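Local atomic coordinates of putative tryptophan halogenase (Xanthomonas campestris pv. campestris, PDB entry 6Y1W), a protein that probably halogenates an aromatic substrate, such as an indole, with the help of a flavin cofactor, as in the flavin-dependent tryptophan halogenase family. Residues 105-110 / 441-446; 120-125 / 429-434. One frame throughout, in Å; residues are numbered along the deposited sequence. Where two conformers were deposited one is given.

In the fold
Both contacts bring a late part of the chain, a helix and the loop before it, back onto an early hairpin-and-helix region. From the N terminus the chain reaches strand 102-107, an outermost strand of a mixed sheet, then passes through a loop to helix 120-129, the next helix or strand in the chain. More than 300 residues later, helix 417-429 ends and the loop behind it meets helix 120-129, which closes contact 2; helix 442-451 then packs on the end of strand 102-107 and closes contact 1. The loop of contact 2 is thus nested within that of contact 1. Their centres lie 12 Å apart and they touch, Ile446 of contact 1 packing on Gln121 and Val432 of contact 2.

Contact 1: 105-110 / 441-446; sequences IHSFGH and AENSWI. With BUD ((2S,3S)-butane-2,3-diol), chain H.
His106 and Ser444 join the end of edge strand 102-107 to the first turn of helix 442-451, beside the predicted substrate pocket of this halogenase fold. The one direct hydrogen bond across the two segments joins His106 NE2 and Ser444 OG, 2.7 Å apart; either may donate, and the hydroxyl lies in the imidazole plane, at its edge. The ring's other nitrogen, ND1, bonds to Glu347, predicted to bind tryptophan, so His106 would be a second-shell residue of that site, with Ser444 fixing its far nitrogen.

Water supplies further links. One molecule donates to Ser107 O, accepts from Asn443 ND2 at 2.7 Å and also bonds Ser444 OG; a second bridges His110 ND1 and the backbone N of Asn443.

By packing, the side chain of Asn443 lies against Gly109 and His110, with CB 4.0 Å from His110 ND1 and the amide and His110 ring planes 43° apart. Asn443 OD1 bonds to Thr111, while His110 NE2 bonds to Asp114.

The butanediol sits at the helix start, next to Phe108, whose CE1 is 3.9 Å from its C1. Its O2 is gripped twice, by Ser444 OG at 2.5 Å and by Ala441 N at 3.0 Å.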
ATOM      1  N   ILE A 105     -14.935 -21.126   6.451  1.00 11.78           N
ATOM      2  CA  ILE A 105     -15.140 -19.793   7.033  1.00 13.75           C
ATOM      3  C   ILE A 105     -14.076 -18.842   6.501  1.00 13.29           C
ATOM      4  O   ILE A 105     -12.877 -19.175   6.475  1.00 15.65           O
ATOM      5  CB  ILE A 105     -15.093 -19.838   8.579  1.00 12.90           C
ATOM      6  CG1 ILE A 105     -16.276 -20.660   9.104  1.00 15.82           C
ATOM      7  CG2 ILE A 105     -15.131 -18.419   9.195  1.00 14.27           C
ATOM      8  CD1 ILE A 105     -16.065 -21.059  10.588  1.00 18.09           C
ATOM      9  N   HIS A 106     -14.524 -17.637   6.112  1.00 12.70           N
ATOM     10  CA  HIS A 106     -13.653 -16.519   5.784  1.00 13.47           C
ATOM     11  C   HIS A 106     -13.718 -15.584   6.981  1.00 12.24           C
ATOM     12  O   HIS A 106     -14.705 -14.863   7.152  1.00 15.89           O
ATOM     13  CB  HIS A 106     -14.133 -15.813   4.523  1.00 14.45           C
ATOM     14  CG  HIS A 106     -13.341 -14.592   4.181  1.00 13.73           C
ATOM     15  ND1 HIS A 106     -13.786 -13.654   3.274  1.00 13.51           N
ATOM     16  CD2 HIS A 106     -12.156 -14.140   4.655  1.00 14.23           C
ATOM     17  CE1 HIS A 106     -12.894 -12.679   3.190  1.00 15.73           C
ATOM     18  NE2 HIS A 106     -11.906 -12.940   4.026  1.00 13.59           N
ATOM     19  N   SER A 107     -12.656 -15.565   7.778  1.00 11.92           N
ATOM     20  CA  SER A 107     -12.672 -14.787   9.014  1.00 13.40           C
ATOM     21  C   SER A 107     -11.806 -13.555   8.858  1.00 14.53           C
ATOM     22  O   SER A 107     -11.013 -13.433   7.921  1.00 14.20           O
ATOM     23  CB  SER A 107     -12.173 -15.625  10.204  1.00 14.83           C
ATOM     24  OG  SER A 107     -10.766 -15.828  10.131  1.00 15.88           O
ATOM     25  N   PHE A 108     -11.947 -12.639   9.815  1.00 13.45           N
ATOM     26  CA  PHE A 108     -10.961 -11.587   9.988  1.00 13.79           C
ATOM     27  C   PHE A 108      -9.702 -12.171  10.612  1.00 15.82           C
ATOM     28  O   PHE A 108      -9.590 -13.381  10.842  1.00 17.73           O
ATOM     29  CB  PHE A 108     -11.539 -10.456  10.845  1.00 14.63           C
ATOM     30  CG  PHE A 108     -12.844  -9.908  10.319  1.00 14.51           C
ATOM     31  CD1 PHE A 108     -12.996  -9.624   8.963  1.00 14.90           C
ATOM     32  CD2 PHE A 108     -13.914  -9.691  11.184  1.00 13.33           C
ATOM     33  CE1 PHE A 108     -14.209  -9.116   8.479  1.00 14.57           C
ATOM     34  CE2 PHE A 108     -15.130  -9.206  10.703  1.00 15.69           C
ATOM     35  CZ  PHE A 108     -15.276  -8.904   9.373  1.00 14.37           C
ATOM     36  N   GLY A 109      -8.713 -11.329  10.859  1.00 18.04           N
ATOM     37  CA  GLY A 109      -7.500 -11.813  11.507  1.00 18.10           C
ATOM     38  C   GLY A 109      -6.489 -12.405  10.534  1.00 18.35           C
ATOM     39  O   GLY A 109      -6.479 -12.098   9.349  1.00 19.65           O
ATOM     40  N   HIS A 110      -5.609 -13.254  11.067  1.00 18.11           N
ATOM     41  CA  HIS A 110      -4.532 -13.830  10.275  1.00 16.84           C
ATOM     42  C   HIS A 110      -4.399 -15.275  10.708  1.00 16.83           C
ATOM     43  O   HIS A 110      -4.576 -15.595  11.884  1.00 28.38           O
ATOM     44  CB  HIS A 110      -3.195 -13.101  10.477  1.00 23.41           C
ATOM     45  CG  HIS A 110      -2.156 -13.445   9.445  1.00 37.58           C
ATOM     46  ND1 HIS A 110      -2.178 -12.937   8.158  1.00 38.72           N
ATOM     47  CD2 HIS A 110      -1.077 -14.267   9.505  1.00 44.20           C
ATOM     48  CE1 HIS A 110      -1.158 -13.425   7.472  1.00 34.98           C
ATOM     49  NE2 HIS A 110      -0.473 -14.235   8.268  1.00 44.36           N
ATOM     50  N   ALA A 441      -7.054  -8.473   2.518  1.00 19.24           N
ATOM     51  CA  ALA A 441      -5.722  -8.807   2.964  1.00 22.22           C
ATOM     52  C   ALA A 441      -5.284 -10.166   2.400  1.00 20.52           C
ATOM     53  O   ALA A 441      -6.074 -10.935   1.854  1.00 16.63           O
ATOM     54  CB  ALA A 441      -5.687  -8.846   4.491  1.00 29.22           C
ATOM     55  N   GLU A 442      -3.984 -10.434   2.510  1.00 18.79           N
ATOM     56  CA  GLU A 442      -3.482 -11.749   2.116  0.55 17.15           C
ATOM     57  C   GLU A 442      -4.268 -12.881   2.772  1.00 19.79           C
ATOM     58  O   GLU A 442      -4.596 -13.868   2.105  1.00 18.06           O
ATOM     59  CB  GLU A 442      -1.986 -11.850   2.435  0.55 20.40           C
ATOM     60  CG  GLU A 442      -1.156 -10.983   1.494  0.55 22.27           C
ATOM     61  CD  GLU A 442       0.334 -11.039   1.775  0.55 21.69           C
ATOM     62  OE1 GLU A 442       0.748 -11.790   2.669  0.55 27.60           O
ATOM     63  OE2 GLU A 442       1.095 -10.320   1.089  0.55 26.25           O
ATOM     64  N   ASN A 443      -4.602 -12.756   4.069  1.00 17.52           N
ATOM     65  CA  ASN A 443      -5.358 -13.808   4.756  1.00 18.09           C
ATOM     66  C   ASN A 443      -6.670 -14.120   4.032  1.00 16.22           C
ATOM     67  O   ASN A 443      -7.121 -15.283   4.009  1.00 16.40           O
ATOM     68  CB  ASN A 443      -5.666 -13.386   6.205  1.00 19.77           C
ATOM     69  CG  ASN A 443      -6.433 -14.473   6.978  1.00 20.90           C
ATOM     70  OD1 ASN A 443      -5.877 -15.505   7.273  1.00 24.05           O
ATOM     71  ND2 ASN A 443      -7.691 -14.226   7.292  1.00 26.38           N
ATOM     72  N   SER A 444      -7.325 -13.081   3.510  1.00 15.11           N
ATOM     73  CA  SER A 444      -8.619 -13.251   2.849  1.00 14.50           C
ATOM     74  C   SER A 444      -8.465 -14.024   1.550  1.00 15.23           C
ATOM     75  O   SER A 444      -9.210 -14.982   1.301  1.00 15.53           O
ATOM     76  CB  SER A 444      -9.242 -11.886   2.555  1.00 16.98           C
ATOM     77  OG  SER A 444      -9.736 -11.311   3.758  1.00 16.71           O
ATOM     78  N   TRP A 445      -7.499 -13.613   0.708  1.00 14.52           N
ATOM     79  CA  TRP A 445      -7.222 -14.343  -0.535  1.00 14.45           C
ATOM     80  C   TRP A 445      -6.914 -15.816  -0.242  1.00 16.29           C
ATOM     81  O   TRP A 445      -7.404 -16.719  -0.947  1.00 16.24           O
ATOM     82  CB  TRP A 445      -6.023 -13.710  -1.273  1.00 16.37           C
ATOM     83  CG  TRP A 445      -6.335 -12.435  -1.969  1.00 14.74           C
ATOM     84  CD1 TRP A 445      -5.989 -11.172  -1.552  1.00 19.95           C
ATOM     85  CD2 TRP A 445      -7.026 -12.270  -3.219  1.00 14.27           C
ATOM     86  NE1 TRP A 445      -6.426 -10.245  -2.456  1.00 21.04           N
ATOM     87  CE2 TRP A 445      -7.080 -10.881  -3.481  1.00 21.17           C
ATOM     88  CE3 TRP A 445      -7.609 -13.160  -4.131  1.00 16.77           C
ATOM     89  CZ2 TRP A 445      -7.687 -10.353  -4.631  1.00 20.74           C
ATOM     90  CZ3 TRP A 445      -8.227 -12.638  -5.272  1.00 17.54           C
ATOM     91  CH2 TRP A 445      -8.257 -11.242  -5.514  1.00 19.69           C
ATOM     92  N   ILE A 446      -6.103 -16.074   0.796  1.00 15.78           N
ATOM     93  CA  ILE A 446      -5.722 -17.449   1.121  1.00 16.27           C
ATOM     94  C   ILE A 446      -6.927 -18.234   1.615  1.00 18.35           C
ATOM     95  O   ILE A 446      -7.218 -19.320   1.118  1.00 15.81           O
ATOM     96  CB  ILE A 446      -4.598 -17.485   2.175  1.00 14.48           C
ATOM     97  CG1 ILE A 446      -3.352 -16.753   1.689  1.00 16.43           C
ATOM     98  CG2 ILE A 446      -4.288 -18.931   2.601  1.00 18.02           C
ATOM     99  CD1 ILE A 446      -2.388 -16.450   2.838  1.00 18.81           C
TER
HETATM  100  C1  BUD H 606     -12.556  -7.105   5.569  0.92 20.64           C
HETATM  101  O1  BUD H 606     -12.348  -9.233   4.536  0.92 21.01           O
HETATM  102  C2  BUD H 606     -11.723  -7.974   4.626  0.92 26.31           C
HETATM  103  O2  BUD H 606      -9.447  -8.851   4.309  0.92 23.44           O
HETATM  104  C3  BUD H 606     -10.303  -8.130   5.182  0.92 24.67           C
HETATM  105  C4  BUD H 606      -9.712  -6.735   5.420  0.92 25.63           C
HETATM  106  O   HOH W   1      -8.956 -11.920   6.521  1.00 32.01           O
HETATM  107  O   HOH W   2      -3.282 -10.997   5.960  1.00 23.10           O

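Contact 2: 120-125 / 429-434; sequences FQHFWL and SGRVFH. With MES (2-(N-morpholino)-ethanesulfonic acid), chain G.
Gln121 and His122 of helix 120-129 face the loop that follows helix 417-429, the backbones coming closest at His122 and Gly430, whose CA atoms are 6.7 Å apart. Gly430 leaves the helix with positive phi (72°), and as a glycine it lets the loop backbone come close to Leu125 and His122.

The direct bond is made by Gln121. Its CG stands between the backbone N and the carbonyl carbon (chi1 77°), and the chain then bends at chi2 (-82°). NE2 donates to Gly430 O over 2.9 Å, nearly along the C=O axis, with the acceptor close to the amide plane. The same nitrogen also donates to O3S of a bound MES at 3.1 Å, so two acceptors hold the amide.

His122 comes in ring edge first: CE1 is 3.1 Å from Ser429 O, which lies near the ring plane, and the same CE1 is 3.9 Å from Arg431 CG. CG of Gln121 lies over one face of this ring, toward its rim. The imidazole NE2 donates to MES O2S, an oxygen that also accepts from Val432 N at 3.2 Å. Gly119 N bonds the MES as well. In this crystal the sulfonate, probably from the crystallisation liquor, thus bridges helix and loop.

Beyond the loop, Arg431 and Ser429 reach Asp373 of the second subunit, through a salt bridge and a hydrogen bond respectively, while Val432 turns onto helix 442-451.

Away from the annotated sites, this is a helix-to-loop junction in the helical part of the halogenase, where side chains near the start of one helix hold the glycine turn just after the C-terminal end of helix 417-429, beside the subunit interface.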
ATOM      1  N   PHE A 120       2.395 -17.872   6.254  1.00 16.62           N
ATOM      2  CA  PHE A 120       2.110 -19.105   7.006  1.00 17.03           C
ATOM      3  C   PHE A 120       1.629 -20.245   6.116  1.00 18.82           C
ATOM      4  O   PHE A 120       1.904 -21.423   6.389  1.00 18.73           O
ATOM      5  CB  PHE A 120       1.026 -18.834   8.065  1.00 14.79           C
ATOM      6  CG  PHE A 120       0.556 -20.107   8.765  1.00 14.51           C
ATOM      7  CD1 PHE A 120       1.432 -20.753   9.605  1.00 14.82           C
ATOM      8  CD2 PHE A 120      -0.746 -20.590   8.594  1.00 16.04           C
ATOM      9  CE1 PHE A 120       1.032 -21.929  10.288  1.00 16.33           C
ATOM     10  CE2 PHE A 120      -1.154 -21.778   9.251  1.00 16.30           C
ATOM     11  CZ  PHE A 120      -0.233 -22.449  10.092  1.00 15.72           C
ATOM     12  N   GLN A 121       0.853 -19.930   5.082  1.00 14.53           N
ATOM     13  CA  GLN A 121       0.247 -20.980   4.278  1.00 15.19           C
ATOM     14  C   GLN A 121       1.284 -21.882   3.631  1.00 17.08           C
ATOM     15  O   GLN A 121       0.956 -23.030   3.317  1.00 17.20           O
ATOM     16  CB  GLN A 121      -0.705 -20.405   3.226  1.00 17.85           C
ATOM     17  CG  GLN A 121      -0.052 -19.779   1.987  1.00 17.48           C
ATOM     18  CD  GLN A 121       0.417 -18.342   2.195  1.00 16.54           C
ATOM     19  OE1 GLN A 121       0.590 -17.873   3.326  1.00 15.85           O
ATOM     20  NE2 GLN A 121       0.737 -17.664   1.075  1.00 15.16           N
ATOM     21  N   HIS A 122       2.514 -21.388   3.400  1.00 16.88           N
ATOM     22  CA  HIS A 122       3.548 -22.252   2.818  1.00 17.45           C
ATOM     23  C   HIS A 122       3.970 -23.332   3.793  1.00 20.19           C
ATOM     24  O   HIS A 122       4.132 -24.492   3.393  1.00 19.34           O
ATOM     25  CB  HIS A 122       4.742 -21.408   2.361  1.00 16.86           C
ATOM     26  CG  HIS A 122       4.375 -20.486   1.250  1.00 15.82           C
ATOM     27  ND1 HIS A 122       4.190 -20.940  -0.038  1.00 17.72           N
ATOM     28  CD2 HIS A 122       4.033 -19.174   1.246  1.00 15.36           C
ATOM     29  CE1 HIS A 122       3.798 -19.938  -0.801  1.00 15.70           C
ATOM     30  NE2 HIS A 122       3.694 -18.853  -0.045  1.00 15.50           N
ATOM     31  N   PHE A 123       4.088 -22.990   5.081  1.00 17.85           N
ATOM     32  CA  PHE A 123       4.369 -24.001   6.097  1.00 14.02           C
ATOM     33  C   PHE A 123       3.187 -24.937   6.254  1.00 15.72           C
ATOM     34  O   PHE A 123       3.367 -26.156   6.385  1.00 17.26           O
ATOM     35  CB  PHE A 123       4.731 -23.324   7.418  1.00 15.28           C
ATOM     36  CG  PHE A 123       5.929 -22.439   7.279  1.00 16.69           C
ATOM     37  CD1 PHE A 123       7.206 -22.967   7.356  1.00 20.71           C
ATOM     38  CD2 PHE A 123       5.772 -21.091   6.958  1.00 15.57           C
ATOM     39  CE1 PHE A 123       8.326 -22.169   7.163  1.00 22.68           C
ATOM     40  CE2 PHE A 123       6.874 -20.278   6.771  1.00 22.03           C
ATOM     41  CZ  PHE A 123       8.156 -20.804   6.865  1.00 20.38           C
ATOM     42  N   TRP A 124       1.968 -24.397   6.197  1.00 17.40           N
ATOM     43  CA  TRP A 124       0.799 -25.272   6.305  1.00 16.58           C
ATOM     44  C   TRP A 124       0.720 -26.243   5.130  1.00 17.24           C
ATOM     45  O   TRP A 124       0.414 -27.425   5.326  1.00 17.82           O
ATOM     46  CB  TRP A 124      -0.475 -24.440   6.418  1.00 17.07           C
ATOM     47  CG  TRP A 124      -1.681 -25.283   6.622  1.00 16.69           C
ATOM     48  CD1 TRP A 124      -2.193 -25.690   7.826  1.00 19.37           C
ATOM     49  CD2 TRP A 124      -2.539 -25.835   5.616  1.00 14.75           C
ATOM     50  NE1 TRP A 124      -3.320 -26.458   7.625  1.00 16.74           N
ATOM     51  CE2 TRP A 124      -3.539 -26.586   6.282  1.00 15.58           C
ATOM     52  CE3 TRP A 124      -2.550 -25.797   4.223  1.00 17.76           C
ATOM     53  CZ2 TRP A 124      -4.557 -27.264   5.599  1.00 17.80           C
ATOM     54  CZ3 TRP A 124      -3.551 -26.477   3.552  1.00 22.75           C
ATOM     55  CH2 TRP A 124      -4.535 -27.211   4.236  1.00 20.28           C
ATOM     56  N   LEU A 125       1.005 -25.763   3.904  1.00 17.75           N
ATOM     57  CA  LEU A 125       0.968 -26.615   2.714  1.00 18.55           C
ATOM     58  C   LEU A 125       1.994 -27.749   2.806  1.00 20.93           C
ATOM     59  O   LEU A 125       1.693 -28.902   2.467  1.00 23.74           O
ATOM     60  CB  LEU A 125       1.217 -25.761   1.464  1.00 19.72           C
ATOM     61  CG  LEU A 125       0.001 -24.915   1.030  1.00 20.91           C
ATOM     62  CD1 LEU A 125       0.397 -23.755   0.092  1.00 21.65           C
ATOM     63  CD2 LEU A 125      -1.138 -25.781   0.443  1.00 23.19           C
ATOM     64  N   SER A 429       1.946 -21.647  -7.020  1.00 15.97           N
ATOM     65  CA  SER A 429       2.975 -21.536  -6.003  0.58 19.60           C
ATOM     66  C   SER A 429       2.464 -21.211  -4.608  1.00 16.39           C
ATOM     67  O   SER A 429       3.278 -20.987  -3.716  1.00 18.55           O
ATOM     68  CB  SER A 429       3.990 -20.452  -6.408  0.58 29.50           C
ATOM     69  OG  SER A 429       3.318 -19.239  -6.713  0.58 25.72           O
ATOM     70  N   GLY A 430       1.149 -21.155  -4.399  1.00 17.89           N
ATOM     71  CA  GLY A 430       0.614 -20.837  -3.079  1.00 18.58           C
ATOM     72  C   GLY A 430       0.791 -19.401  -2.645  1.00 18.57           C
ATOM     73  O   GLY A 430       0.636 -19.089  -1.463  1.00 17.36           O
ATOM     74  N   ARG A 431       1.084 -18.512  -3.577  1.00 18.06           N
ATOM     75  CA  ARG A 431       1.433 -17.132  -3.257  1.00 18.73           C
ATOM     76  C   ARG A 431       0.258 -16.182  -3.413  1.00 19.56           C
ATOM     77  O   ARG A 431      -0.611 -16.370  -4.275  1.00 17.94           O
ATOM     78  CB  ARG A 431       2.606 -16.672  -4.127  1.00 17.91           C
ATOM     79  CG  ARG A 431       3.833 -17.547  -3.822  1.00 26.80           C
ATOM     80  CD  ARG A 431       5.142 -16.931  -4.348  1.00 27.04           C
ATOM     81  NE  ARG A 431       5.875 -17.877  -5.191  1.00 37.75           N
ATOM     82  CZ  ARG A 431       6.858 -18.680  -4.783  1.00 24.00           C
ATOM     83  NH1 ARG A 431       7.432 -19.482  -5.667  1.00 25.47           N
ATOM     84  NH2 ARG A 431       7.295 -18.666  -3.515  1.00 28.56           N
ATOM     85  N   VAL A 432       0.236 -15.169  -2.528  1.00 16.69           N
ATOM     86  CA  VAL A 432      -0.737 -14.082  -2.540  1.00 17.28           C
ATOM     87  C   VAL A 432       0.042 -12.810  -2.227  1.00 21.74           C
ATOM     88  O   VAL A 432       1.080 -12.841  -1.564  1.00 21.50           O
ATOM     89  CB  VAL A 432      -1.883 -14.283  -1.501  1.00 15.57           C
ATOM     90  CG1 VAL A 432      -2.657 -15.596  -1.810  1.00 18.47           C
ATOM     91  CG2 VAL A 432      -1.333 -14.375  -0.072  1.00 20.31           C
ATOM     92  N   PHE A 433      -0.477 -11.675  -2.673  1.00 25.50           N
ATOM     93  CA  PHE A 433       0.122 -10.395  -2.326  0.65 30.97           C
ATOM     94  C   PHE A 433      -0.991  -9.407  -2.031  1.00 39.91           C
ATOM     95  O   PHE A 433      -2.158  -9.619  -2.394  1.00 33.14           O
ATOM     96  CB  PHE A 433       1.020  -9.874  -3.443  0.65 28.21           C
ATOM     97  CG  PHE A 433       0.287  -9.569  -4.716  0.65 28.44           C
ATOM     98  CD1 PHE A 433       0.092 -10.551  -5.678  0.65 20.12           C
ATOM     99  CD2 PHE A 433      -0.208  -8.283  -4.954  0.65 24.55           C
ATOM    100  CE1 PHE A 433      -0.558 -10.272  -6.858  0.65 17.70           C
ATOM    101  CE2 PHE A 433      -0.869  -7.990  -6.111  0.65 22.49           C
ATOM    102  CZ  PHE A 433      -1.056  -8.981  -7.075  0.65 25.84           C
ATOM    103  N   HIS A 434      -0.640  -8.343  -1.328  1.00 27.85           N
ATOM    104  CA  HIS A 434      -1.580  -7.277  -1.054  1.00 28.99           C
ATOM    105  C   HIS A 434      -0.957  -6.024  -1.624  1.00 36.24           C
ATOM    106  O   HIS A 434       0.238  -5.795  -1.433  1.00 34.03           O
ATOM    107  CB  HIS A 434      -1.854  -7.097   0.444  1.00 33.71           C
ATOM    108  CG  HIS A 434      -2.584  -5.826   0.763  1.00 32.11           C
ATOM    109  ND1 HIS A 434      -1.935  -4.635   1.011  1.00 40.50           N
ATOM    110  CD2 HIS A 434      -3.909  -5.556   0.853  1.00 33.83           C
ATOM    111  CE1 HIS A 434      -2.828  -3.687   1.242  1.00 37.06           C
ATOM    112  NE2 HIS A 434      -4.034  -4.219   1.144  1.00 31.93           N
TER
HETATM  113  O1  MES G 605       5.646 -12.961   4.325  0.50 27.67           O
HETATM  114  C2  MES G 605       4.419 -12.217   4.307  0.50 33.96           C
HETATM  115  C3  MES G 605       4.182 -11.478   2.990  0.50 28.22           C
HETATM  116  N4  MES G 605       4.460 -12.460   1.944  0.50 42.22           N
HETATM  117  C5  MES G 605       5.749 -13.150   1.895  0.50 31.43           C
HETATM  118  C6  MES G 605       6.481 -12.764   3.173  0.50 32.51           C
HETATM  119  C7  MES G 605       3.383 -12.813   1.019  0.50 30.98           C
HETATM  120  C8  MES G 605       3.933 -13.762  -0.046  0.50 23.46           C
HETATM  121  S   MES G 605       3.466 -15.318   0.398  0.50 17.54           S
HETATM  122  O1S MES G 605       4.666 -16.085   0.754  0.50 19.90           O
HETATM  123  O2S MES G 605       2.773 -15.927  -0.752  0.50 21.81           O
HETATM  124  O3S MES G 605       2.572 -15.220   1.582  0.50 20.90           O